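Long-range contacts in terminase, large subunit (Enterobacteria phage P22, PDB 4DKW), which drives ATP-powered packaging of viral DNA into empty capsids and cuts the genome to begin and end packaging, the present chain being its C-terminal nuclease domain: residues R6-P11 with E131-M136; N37-H42 with K61-T66; V53-R58 with K142-C147; A116-G121 with G179-R184. One frame throughout, in Å; residues are numbered along the deposited sequence.

Interaction 1. Residues R6-P11 with E131-M136; sequences RIFQIP and ELRDLM
The loop that follows strand 5-6 lies against helix 125-137 in the nuclease domain, away from the metal site. The tight part is a sandwich around the F8 ring. On one face sits CG2 of I7, 4.0 Å above the ring plane. On the opposite face lies the end of M136, with its CE methyl 3.9 Å from the F8 ring centroid, a CH-pi contact. The M136 sulfur stands obliquely to the same ring, so the pair is also a Met-aromatic contact. M136 reaches the ring because its chain is extended beyond CG (chi2 174°, chi3 -177°), and it crosses F8 at about a right angle. The CB of R133 touches the edge of the ring. I10 closes the group: its CD1 rests 3.6 Å from M136 CB and also meets R133 CG. F154 of helix 148-156 meets F8 with its ring nearly parallel and also touches M136. R133 is partly exposed and marks the looser side. Its CG is anti to the backbone N, and a bend at chi3 (-67°) brings the guanidinium back to the loop. There R133 NH2 donates to I7 O at 2.8 Å, with the acceptor near the guanidinium plane. The bond from R133 NE to the same oxygen is weak. A charged guanidinium thus binds a neutral backbone carbonyl beside an apolar cluster, so this polar link needs no opposite charge.

Interaction 2. Residues N37-H42 with K61-T66; sequences NHPQAH and KKSENT. With SO4 (sulfate ion), chain G.
This contact belongs to the beta hairpin of strands 40-48 and 53-62, at its end beside the two-aspartate magnesium site of the nuclease. Q40 and K62 form an antiparallel hydrogen-bonded pair. Q40 N donates to K62 O at 2.9 Å, from above the carbonyl plane, whereas K62 N meets Q40 O in plane at 3.0 Å. The next pair, A41 with K61, is non-hydrogen-bonded. P39 and K61 lie side by side and point the same way. The K61 chain is fully extended, and its CE packs 3.6 Å from P39 CB. This directs the ammonium to a salt bridge with E153; D171 is a weak, long second partner. Q40 holds its CG in the crowded position between N and carbonyl carbon (chi1 67°). Its amide NE2 donates to a water at 2.8 Å. The same water accepts from N65 N and lies 2.7 Å from K62 O, so it bridges the Q40 side chain and the loop after strand 53-62. Q40 OE1 is held by Y104 and Q32. Beside P39, S63 OG donates to O3 of a sulfate, probably from the crystallisation liquor, at 3.0 Å, and S63 N adds a weak bond to the same oxygen. Catalytic D171 of helix 171-181 touches P39 and A41, and A41 is hydrogen-bonded through the backbone to catalytic D33 of strand 27-33. Helix 67-78 packs on Q40 through A70.

Interaction 3. Residues V53-R58 with K142-C147; sequences VFYLAR and KVFNTC
L56 and V143, paired across parallel strands, form the apolar centre and point the same way on one face of the sheet. The CB of L56 lies 4.0 Å from V143 CG2, and L56 CD2 meets V143 CG1. L56 CG and V143 CG1 are anti to N, while V143 CG2 stands beside it. Y55 and K142 also lie side by side, on the other face, with Y55 CD1 3.7 Å from K142 CB. Farther along, the A57 CA stands 3.9 Å from the F144 ring centroid, a CH-pi contact, and A57 CB covers the same face. Parallel pairing holds strands 53-62 and 141-144 in the mixed sheet of the RNase H-like nuclease domain. K142 N donates to F54 O at 2.8 Å, nearly along the carbonyl axis. L56 N meets K142 O at 2.8 Å and F144 N meets L56 O at 3.1 Å, both in the carbonyl plane. A type I turn from F144 to C147 then places C147 SG beside the L56 and A57 carbonyls. At the polar edge, R58 bends at chi2 so that NH1 donates to A57 O at 3.2 Å; the edge of its guanidinium meets F144 CE2. The K142 ammonium binds T14 O. A57 and R58 both face Q44 of strand 40-48 in a classic bulge. Strand 16-17 flanks strand 141-144, and helix 148-156 covers L56 and V143 with F150.

Interaction 4. Residues A116-G121 with G179-R184; sequences ATFPDG and GYMMRR
A Met-aromatic contact joins the loop before helix 125-137 to the C-terminal end of helix 171-181 in this RNase H-like domain. F118 and M181 cross obliquely. M181 lays its CG over one face of the F118 ring, 3.9 Å from the ring centroid. Its sulfur sits obliquely to the ring. A bend at chi3 (61°) swings the CE methyl back across the loop backbone, where it lies 3.6 Å from A116 O. M182, the first residue to leave the helical backbone angles, bends at both chi2 and chi3. Its CG packs 3.8 Å from A116 CB, and its sulfur takes a weak hydrogen bond from T117 N. P119 follows F118 in a type I turn ending at G121. R184 holds its CG in the crowded position (chi1 60°), then stretches straight to NE. P119 CA stands 3.9 Å above the R184 guanidinium plane, over its centre, and the edge faces the loop carbonyl. R183, with nearly the same torsions, lays its guanidinium over a face of the Y180 ring, and its NH1 donates to Y180 O. Y180 OH is hydrogen-bonded to E131 of helix 125-137, and E131 also touches F118. R184 is exposed, yet it grips the loop end-on: NH1 and NH2 both donate to T117 O, at 3.0 and 3.2 Å, with that oxygen only 2° out of the guanidinium plane.

Interactions 2 and 3 share strand 53-62 and one mixed sheet, though their centres lie about 20 Å apart. Interaction 2 marks the metal-site end, and interaction 3 adds parallel strand 141-144. Interaction 1 lies about 15 Å from interaction 3, centre to centre; helix 125-137 leads on to strand 141-144, and L135 packs on F54. Y180 ties interaction 4 to interaction 1 through E131, L132 and L135, and to interaction 3 through F54. Along the chain, interaction 2 is nested within the loop closed by interaction 1 and precedes interaction 4; the other pairs cross. Helix 171-181 thus connects the magnesium ligand D171, near interaction 2, with the packing at interaction 4.

Interaction 1. Residues R6-P11 with E131-M136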
# COMPACT_ATOMS: atom_id res chain seq x y z
N ARG A 6 -2.34 17.67 -10.47
CA ARG A 6 -2.45 16.31 -9.95
C ARG A 6 -1.28 15.44 -10.38
O ARG A 6 -0.73 15.60 -11.47
CB ARG A 6 -3.77 15.68 -10.38
CG ARG A 6 -4.94 16.13 -9.54
CD ARG A 6 -6.21 15.43 -9.98
NE ARG A 6 -5.96 14.01 -10.19
CZ ARG A 6 -6.89 13.14 -10.57
NH1 ARG A 6 -8.14 13.53 -10.78
NH2 ARG A 6 -6.56 11.86 -10.74
N ILE A 7 -0.91 14.53 -9.49
CA ILE A 7 0.22 13.64 -9.70
C ILE A 7 -0.14 12.54 -10.70
O ILE A 7 0.64 12.25 -11.61
CB ILE A 7 0.72 13.06 -8.35
CG1 ILE A 7 1.55 14.12 -7.62
CG2 ILE A 7 1.54 11.82 -8.57
CD1 ILE A 7 1.89 13.79 -6.18
N PHE A 8 -1.32 11.95 -10.54
CA PHE A 8 -1.82 10.94 -11.47
C PHE A 8 -2.91 11.53 -12.37
O PHE A 8 -4.09 11.52 -12.03
CB PHE A 8 -2.35 9.71 -10.71
CG PHE A 8 -1.32 9.03 -9.83
CD1 PHE A 8 -0.21 8.39 -10.39
CD2 PHE A 8 -1.47 9.00 -8.45
CE1 PHE A 8 0.73 7.76 -9.60
CE2 PHE A 8 -0.53 8.37 -7.65
CZ PHE A 8 0.57 7.75 -8.23
N GLN A 9 -2.51 12.08 -13.51
CA GLN A 9 -3.49 12.63 -14.45
C GLN A 9 -4.00 11.54 -15.39
O GLN A 9 -3.76 11.57 -16.60
CB GLN A 9 -2.91 13.81 -15.21
CG GLN A 9 -2.91 15.08 -14.39
CD GLN A 9 -2.40 16.28 -15.15
OE1 GLN A 9 -1.80 16.14 -16.21
NE2 GLN A 9 -2.63 17.47 -14.60
N ILE A 10 -4.73 10.60 -14.80
CA ILE A 10 -5.18 9.41 -15.47
C ILE A 10 -6.64 9.24 -15.07
O ILE A 10 -7.00 9.40 -13.91
CB ILE A 10 -4.33 8.19 -15.02
CG1 ILE A 10 -2.85 8.44 -15.35
CG2 ILE A 10 -4.81 6.91 -15.68
CD1 ILE A 10 -1.91 7.38 -14.89
N PRO A 11 -7.51 8.95 -16.05
CA PRO A 11 -8.92 8.68 -15.74
C PRO A 11 -9.06 7.49 -14.79
O PRO A 11 -8.54 6.42 -15.11
CB PRO A 11 -9.52 8.33 -17.11
CG PRO A 11 -8.60 8.97 -18.10
CD PRO A 11 -7.24 8.90 -17.50
N GLU A 131 7.07 4.81 -11.19
CA GLU A 131 6.88 3.43 -11.59
C GLU A 131 5.41 3.06 -11.57
O GLU A 131 4.91 2.44 -12.51
CB GLU A 131 7.69 2.48 -10.71
CG GLU A 131 9.20 2.64 -10.93
CD GLU A 131 10.02 1.49 -10.34
OE1 GLU A 131 9.42 0.49 -9.88
OE2 GLU A 131 11.27 1.58 -10.36
N LEU A 132 4.71 3.48 -10.52
CA LEU A 132 3.27 3.25 -10.44
C LEU A 132 2.49 3.92 -11.57
O LEU A 132 1.53 3.34 -12.08
CB LEU A 132 2.71 3.67 -9.08
CG LEU A 132 3.10 2.78 -7.89
CD1 LEU A 132 2.60 3.39 -6.58
CD2 LEU A 132 2.55 1.38 -8.08
N ARG A 133 2.88 5.13 -11.96
CA ARG A 133 2.18 5.82 -13.05
C ARG A 133 2.38 5.11 -14.38
O ARG A 133 1.45 5.02 -15.18
CB ARG A 133 2.63 7.28 -13.19
CG ARG A 133 1.84 8.01 -14.31
CD ARG A 133 2.48 9.33 -14.76
NE ARG A 133 2.44 10.35 -13.72
CZ ARG A 133 3.49 10.69 -12.98
NH1 ARG A 133 4.66 10.07 -13.18
NH2 ARG A 133 3.38 11.63 -12.04
N ASP A 134 3.60 4.62 -14.61
CA ASP A 134 3.90 3.85 -15.82
C ASP A 134 2.99 2.64 -15.90
O ASP A 134 2.41 2.37 -16.94
CB ASP A 134 5.36 3.38 -15.85
CG ASP A 134 6.33 4.51 -16.09
OD1 ASP A 134 5.90 5.61 -16.51
OD2 ASP A 134 7.54 4.28 -15.88
N LEU A 135 2.88 1.92 -14.78
CA LEU A 135 2.04 0.72 -14.71
C LEU A 135 0.59 1.06 -15.01
O LEU A 135 -0.08 0.35 -15.75
CB LEU A 135 2.16 0.03 -13.35
CG LEU A 135 3.53 -0.54 -12.98
CD1 LEU A 135 3.54 -1.02 -11.52
CD2 LEU A 135 3.88 -1.68 -13.91
N MET A 136 0.11 2.16 -14.44
CA MET A 136 -1.26 2.63 -14.71
C MET A 136 -1.48 2.89 -16.19
O MET A 136 -2.50 2.46 -16.75
CB MET A 136 -1.57 3.91 -13.93
CG MET A 136 -1.59 3.71 -12.43
SD MET A 136 -1.79 5.29 -11.61
CE MET A 136 -1.68 4.79 -9.89

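Interaction 2. Residues N37-H42 with K61-T66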
# COMPACT_ATOMS: atom_id res chain seq x y z
N ASN A 37 -3.65 9.88 14.89
CA ASN A 37 -4.40 11.08 14.55
C ASN A 37 -4.70 11.13 13.06
O ASN A 37 -5.81 11.49 12.65
CB ASN A 37 -3.64 12.34 14.97
CG ASN A 37 -3.50 12.45 16.48
OD1 ASN A 37 -4.40 12.07 17.24
ND2 ASN A 37 -2.35 12.97 16.93
N HIS A 38 -3.69 10.78 12.27
CA HIS A 38 -3.86 10.54 10.84
C HIS A 38 -4.40 9.13 10.68
O HIS A 38 -4.20 8.28 11.54
CB HIS A 38 -2.53 10.66 10.10
CG HIS A 38 -1.92 12.03 10.16
ND1 HIS A 38 -1.14 12.45 11.22
CD2 HIS A 38 -1.97 13.07 9.30
CE1 HIS A 38 -0.74 13.69 11.01
NE2 HIS A 38 -1.23 14.09 9.85
N PRO A 39 -5.11 8.87 9.57
CA PRO A 39 -5.58 7.50 9.37
C PRO A 39 -4.42 6.52 9.20
O PRO A 39 -3.40 6.87 8.61
CB PRO A 39 -6.37 7.59 8.05
CG PRO A 39 -6.78 9.02 7.96
CD PRO A 39 -5.64 9.80 8.55
N GLN A 40 -4.56 5.31 9.73
CA GLN A 40 -3.69 4.23 9.28
C GLN A 40 -4.33 3.56 8.06
O GLN A 40 -5.54 3.70 7.82
CB GLN A 40 -3.47 3.22 10.41
CG GLN A 40 -4.70 2.43 10.81
CD GLN A 40 -4.38 1.35 11.83
OE1 GLN A 40 -3.72 0.36 11.52
NE2 GLN A 40 -4.82 1.56 13.07
N ALA A 41 -3.52 2.85 7.29
CA ALA A 41 -4.05 2.05 6.18
C ALA A 41 -3.42 0.67 6.15
O ALA A 41 -2.21 0.51 6.36
CB ALA A 41 -3.83 2.77 4.84
N HIS A 42 -4.24 -0.35 5.90
CA HIS A 42 -3.72 -1.68 5.60
C HIS A 42 -4.28 -2.11 4.25
O HIS A 42 -5.50 -2.08 4.05
CB HIS A 42 -4.12 -2.68 6.68
CG HIS A 42 -3.37 -3.98 6.61
ND1 HIS A 42 -2.17 -4.17 7.25
CD2 HIS A 42 -3.63 -5.12 5.93
CE1 HIS A 42 -1.73 -5.39 6.99
NE2 HIS A 42 -2.60 -5.99 6.20
N LYS A 61 -8.89 1.79 5.82
CA LYS A 61 -8.33 3.05 6.27
C LYS A 61 -9.14 3.59 7.44
O LYS A 61 -10.37 3.69 7.35
CB LYS A 61 -8.35 4.06 5.12
CG LYS A 61 -7.84 5.44 5.47
CD LYS A 61 -7.85 6.34 4.24
CE LYS A 61 -7.41 7.75 4.60
NZ LYS A 61 -7.23 8.57 3.38
N LYS A 62 -8.46 3.92 8.54
CA LYS A 62 -9.16 4.36 9.74
C LYS A 62 -8.29 5.14 10.72
O LYS A 62 -7.15 4.76 10.99
CB LYS A 62 -9.83 3.18 10.46
CG LYS A 62 -11.21 3.51 11.01
CD LYS A 62 -11.76 2.41 11.87
CE LYS A 62 -13.21 2.67 12.23
NZ LYS A 62 -13.39 3.95 12.99
N SER A 63 -8.84 6.23 11.26
CA SER A 63 -8.19 7.01 12.31
C SER A 63 -8.42 6.40 13.69
O SER A 63 -9.43 5.73 13.93
CB SER A 63 -8.71 8.45 12.32
OG SER A 63 -8.39 9.14 11.13
N GLU A 64 -7.49 6.65 14.59
CA GLU A 64 -7.64 6.31 16.01
C GLU A 64 -8.02 4.86 16.27
O GLU A 64 -8.93 4.58 17.06
CB GLU A 64 -8.62 7.27 16.68
CG GLU A 64 -8.15 8.72 16.67
CD GLU A 64 -9.20 9.69 17.17
OE1 GLU A 64 -10.35 9.26 17.39
OE2 GLU A 64 -8.86 10.88 17.34
N ASN A 65 -7.33 3.95 15.59
CA ASN A 65 -7.44 2.52 15.86
C ASN A 65 -6.09 1.94 16.29
O ASN A 65 -5.04 2.30 15.75
CB ASN A 65 -7.98 1.76 14.64
CG ASN A 65 -9.49 1.65 14.64
OD1 ASN A 65 -10.20 2.52 15.15
ND2 ASN A 65 -10.00 0.56 14.06
N THR A 66 -6.13 1.04 17.26
CA THR A 66 -4.93 0.35 17.69
C THR A 66 -4.59 -0.76 16.70
O THR A 66 -5.36 -1.02 15.76
CB THR A 66 -5.11 -0.27 19.08
OG1 THR A 66 -6.13 -1.27 19.02
CG2 THR A 66 -5.52 0.79 20.08
S SO4 G . -11.23 8.14 8.12
O1 SO4 G . -10.52 8.47 6.89
O2 SO4 G . -12.10 6.99 7.89
O3 SO4 G . -10.27 7.82 9.17
O4 SO4 G . -12.04 9.28 8.54
O HOH W 1 -5.89 4.19 13.27

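Interaction 3. Residues V53-R58 with K142-C147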
# COMPACT_ATOMS: atom_id res chain seq x y z
N VAL A 53 0.99 -7.76 -13.93
CA VAL A 53 -0.11 -6.84 -13.63
C VAL A 53 -0.37 -6.85 -12.13
O VAL A 53 -0.34 -7.91 -11.50
CB VAL A 53 -1.41 -7.23 -14.40
CG1 VAL A 53 -2.58 -6.33 -14.00
CG2 VAL A 53 -1.19 -7.16 -15.90
N PHE A 54 -0.62 -5.67 -11.56
CA PHE A 54 -0.89 -5.52 -10.14
C PHE A 54 -2.35 -5.18 -9.89
O PHE A 54 -2.94 -4.39 -10.63
CB PHE A 54 -0.01 -4.42 -9.54
CG PHE A 54 1.46 -4.72 -9.65
CD1 PHE A 54 2.14 -5.26 -8.57
CD2 PHE A 54 2.15 -4.48 -10.82
CE1 PHE A 54 3.49 -5.54 -8.67
CE2 PHE A 54 3.49 -4.76 -10.92
CZ PHE A 54 4.17 -5.29 -9.84
N TYR A 55 -2.93 -5.77 -8.85
CA TYR A 55 -4.31 -5.49 -8.46
C TYR A 55 -4.34 -5.08 -7.00
O TYR A 55 -3.94 -5.86 -6.12
CB TYR A 55 -5.21 -6.73 -8.64
CG TYR A 55 -5.23 -7.27 -10.06
CD1 TYR A 55 -6.19 -6.84 -10.97
CD2 TYR A 55 -4.28 -8.21 -10.49
CE1 TYR A 55 -6.23 -7.32 -12.27
CE2 TYR A 55 -4.31 -8.69 -11.79
CZ TYR A 55 -5.29 -8.24 -12.67
OH TYR A 55 -5.35 -8.71 -13.96
N LEU A 56 -4.79 -3.86 -6.73
CA LEU A 56 -5.01 -3.45 -5.36
C LEU A 56 -6.37 -4.02 -4.98
O LEU A 56 -7.40 -3.52 -5.40
CB LEU A 56 -4.99 -1.92 -5.26
CG LEU A 56 -5.15 -1.39 -3.84
CD1 LEU A 56 -4.02 -1.91 -2.95
CD2 LEU A 56 -5.15 0.13 -3.86
N ALA A 57 -6.36 -5.11 -4.21
CA ALA A 57 -7.56 -5.91 -3.99
C ALA A 57 -8.31 -5.62 -2.68
O ALA A 57 -9.52 -5.81 -2.60
CB ALA A 57 -7.21 -7.40 -4.07
N ARG A 58 -7.59 -5.18 -1.64
CA ARG A 58 -8.23 -4.87 -0.36
C ARG A 58 -7.64 -3.59 0.21
O ARG A 58 -6.44 -3.36 0.12
CB ARG A 58 -8.02 -6.01 0.65
CG ARG A 58 -8.37 -7.40 0.16
CD ARG A 58 -9.85 -7.63 0.23
NE ARG A 58 -10.19 -9.04 0.01
CZ ARG A 58 -10.51 -9.56 -1.18
NH1 ARG A 58 -10.52 -8.79 -2.27
NH2 ARG A 58 -10.80 -10.84 -1.27
N LYS A 142 -4.24 -2.10 -11.56
CA LYS A 142 -5.69 -2.02 -11.41
C LYS A 142 -6.07 -1.92 -9.93
O LYS A 142 -5.37 -2.46 -9.06
CB LYS A 142 -6.35 -3.26 -12.04
CG LYS A 142 -5.98 -3.51 -13.49
CD LYS A 142 -6.58 -2.45 -14.39
CE LYS A 142 -6.17 -2.65 -15.84
NZ LYS A 142 -6.32 -1.38 -16.60
N VAL A 143 -7.19 -1.24 -9.66
CA VAL A 143 -7.75 -1.16 -8.32
C VAL A 143 -9.19 -1.68 -8.34
O VAL A 143 -9.98 -1.24 -9.17
CB VAL A 143 -7.72 0.31 -7.80
CG1 VAL A 143 -8.29 0.41 -6.36
CG2 VAL A 143 -6.31 0.84 -7.86
N PHE A 144 -9.52 -2.61 -7.45
CA PHE A 144 -10.89 -3.12 -7.35
C PHE A 144 -11.82 -1.95 -7.08
O PHE A 144 -11.49 -1.06 -6.31
CB PHE A 144 -11.02 -4.13 -6.21
CG PHE A 144 -10.50 -5.51 -6.53
CD1 PHE A 144 -9.68 -5.73 -7.63
CD2 PHE A 144 -10.84 -6.59 -5.72
CE1 PHE A 144 -9.20 -7.01 -7.92
CE2 PHE A 144 -10.38 -7.86 -6.01
CZ PHE A 144 -9.56 -8.08 -7.11
N ASN A 145 -12.99 -1.93 -7.72
CA ASN A 145 -13.93 -0.83 -7.52
C ASN A 145 -14.50 -0.74 -6.10
O ASN A 145 -15.16 0.24 -5.75
CB ASN A 145 -15.04 -0.85 -8.59
CG ASN A 145 -15.86 -2.13 -8.57
OD1 ASN A 145 -16.23 -2.64 -7.52
ND2 ASN A 145 -16.17 -2.64 -9.76
N THR A 146 -14.22 -1.75 -5.28
CA THR A 146 -14.64 -1.78 -3.89
C THR A 146 -13.60 -1.14 -2.95
O THR A 146 -13.80 -1.11 -1.74
CB THR A 146 -14.90 -3.22 -3.44
OG1 THR A 146 -13.77 -4.05 -3.78
CG2 THR A 146 -16.16 -3.77 -4.12
N CYS A 147 -12.51 -0.63 -3.52
CA CYS A 147 -11.45 -0.00 -2.72
C CYS A 147 -11.54 1.51 -2.83
O CYS A 147 -10.57 2.17 -3.20
CB CYS A 147 -10.06 -0.45 -3.20
SG CYS A 147 -9.75 -2.19 -2.98

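Interaction 4. Residues A116-G121 with G179-R184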
# COMPACT_ATOMS: atom_id res chain seq x y z
N ALA A 116 10.15 -0.99 4.37
CA ALA A 116 9.95 -1.12 2.94
C ALA A 116 11.05 -0.43 2.16
O ALA A 116 11.27 0.78 2.31
CB ALA A 116 8.58 -0.54 2.54
N THR A 117 11.75 -1.21 1.34
CA THR A 117 12.74 -0.66 0.42
C THR A 117 12.61 -1.28 -0.97
O THR A 117 12.09 -2.39 -1.13
CB THR A 117 14.18 -0.90 0.94
OG1 THR A 117 14.43 -2.31 1.07
CG2 THR A 117 14.38 -0.22 2.28
N PHE A 118 13.13 -0.58 -1.97
CA PHE A 118 13.36 -1.17 -3.28
C PHE A 118 14.49 -2.18 -3.10
O PHE A 118 15.13 -2.21 -2.05
CB PHE A 118 13.76 -0.10 -4.29
CG PHE A 118 12.63 0.80 -4.71
CD1 PHE A 118 11.71 0.38 -5.66
CD2 PHE A 118 12.49 2.05 -4.14
CE1 PHE A 118 10.67 1.21 -6.04
CE2 PHE A 118 11.45 2.88 -4.52
CZ PHE A 118 10.54 2.46 -5.47
N PRO A 119 14.75 -2.99 -4.11
CA PRO A 119 15.78 -4.02 -4.01
C PRO A 119 17.15 -3.46 -3.63
O PRO A 119 17.91 -4.14 -2.95
CB PRO A 119 15.83 -4.61 -5.43
CG PRO A 119 14.61 -4.08 -6.16
CD PRO A 119 13.79 -3.28 -5.19
N ASP A 120 17.45 -2.25 -4.07
CA ASP A 120 18.77 -1.66 -3.84
C ASP A 120 18.90 -0.94 -2.50
O ASP A 120 19.92 -0.32 -2.22
CB ASP A 120 19.15 -0.72 -4.99
CG ASP A 120 18.32 0.55 -5.01
OD1 ASP A 120 17.36 0.65 -4.22
OD2 ASP A 120 18.63 1.44 -5.82
N GLY A 121 17.86 -1.02 -1.66
CA GLY A 121 17.90 -0.39 -0.35
C GLY A 121 17.30 1.01 -0.32
O GLY A 121 17.14 1.60 0.74
N GLY A 179 3.87 -1.87 -0.54
CA GLY A 179 3.61 -3.22 -0.98
C GLY A 179 4.27 -3.48 -2.32
O GLY A 179 4.87 -4.53 -2.55
N TYR A 180 4.16 -2.51 -3.22
CA TYR A 180 4.80 -2.58 -4.52
C TYR A 180 6.33 -2.67 -4.41
O TYR A 180 6.98 -3.48 -5.07
CB TYR A 180 4.37 -1.39 -5.40
CG TYR A 180 5.14 -1.31 -6.69
CD1 TYR A 180 4.88 -2.17 -7.73
CD2 TYR A 180 6.15 -0.35 -6.86
CE1 TYR A 180 5.61 -2.12 -8.90
CE2 TYR A 180 6.88 -0.28 -8.05
CZ TYR A 180 6.60 -1.17 -9.06
OH TYR A 180 7.29 -1.14 -10.24
N MET A 181 6.91 -1.83 -3.56
CA MET A 181 8.36 -1.81 -3.37
C MET A 181 8.87 -3.15 -2.89
O MET A 181 9.94 -3.62 -3.30
CB MET A 181 8.75 -0.73 -2.38
CG MET A 181 8.55 0.68 -2.90
SD MET A 181 8.67 1.92 -1.60
CE MET A 181 10.34 1.66 -1.04
N MET A 182 8.10 -3.78 -2.01
CA MET A 182 8.50 -5.03 -1.37
C MET A 182 7.92 -6.27 -2.05
O MET A 182 7.88 -7.33 -1.44
CB MET A 182 8.10 -5.01 0.10
CG MET A 182 8.85 -3.99 0.92
SD MET A 182 10.58 -4.45 1.20
CE MET A 182 10.49 -5.38 2.73
N ARG A 183 7.49 -6.13 -3.30
CA ARG A 183 6.82 -7.21 -4.02
C ARG A 183 7.65 -8.48 -4.13
O ARG A 183 7.11 -9.56 -4.37
CB ARG A 183 6.35 -6.73 -5.40
CG ARG A 183 7.45 -6.36 -6.37
CD ARG A 183 6.86 -5.72 -7.59
NE ARG A 183 7.87 -5.39 -8.60
CZ ARG A 183 8.66 -4.31 -8.54
NH1 ARG A 183 8.57 -3.46 -7.53
NH2 ARG A 183 9.54 -4.08 -9.51
N ARG A 184 8.97 -8.37 -3.93
CA ARG A 184 9.83 -9.57 -3.96
C ARG A 184 9.53 -10.52 -2.79
O ARG A 184 9.93 -11.68 -2.81
CB ARG A 184 11.32 -9.19 -3.97
CG ARG A 184 11.77 -8.38 -2.74
CD ARG A 184 13.14 -7.74 -2.95
NE ARG A 184 13.58 -6.95 -1.80
CZ ARG A 184 13.18 -5.71 -1.55
NH1 ARG A 184 12.33 -5.11 -2.38
NH2 ARG A 184 13.63 -5.06 -0.48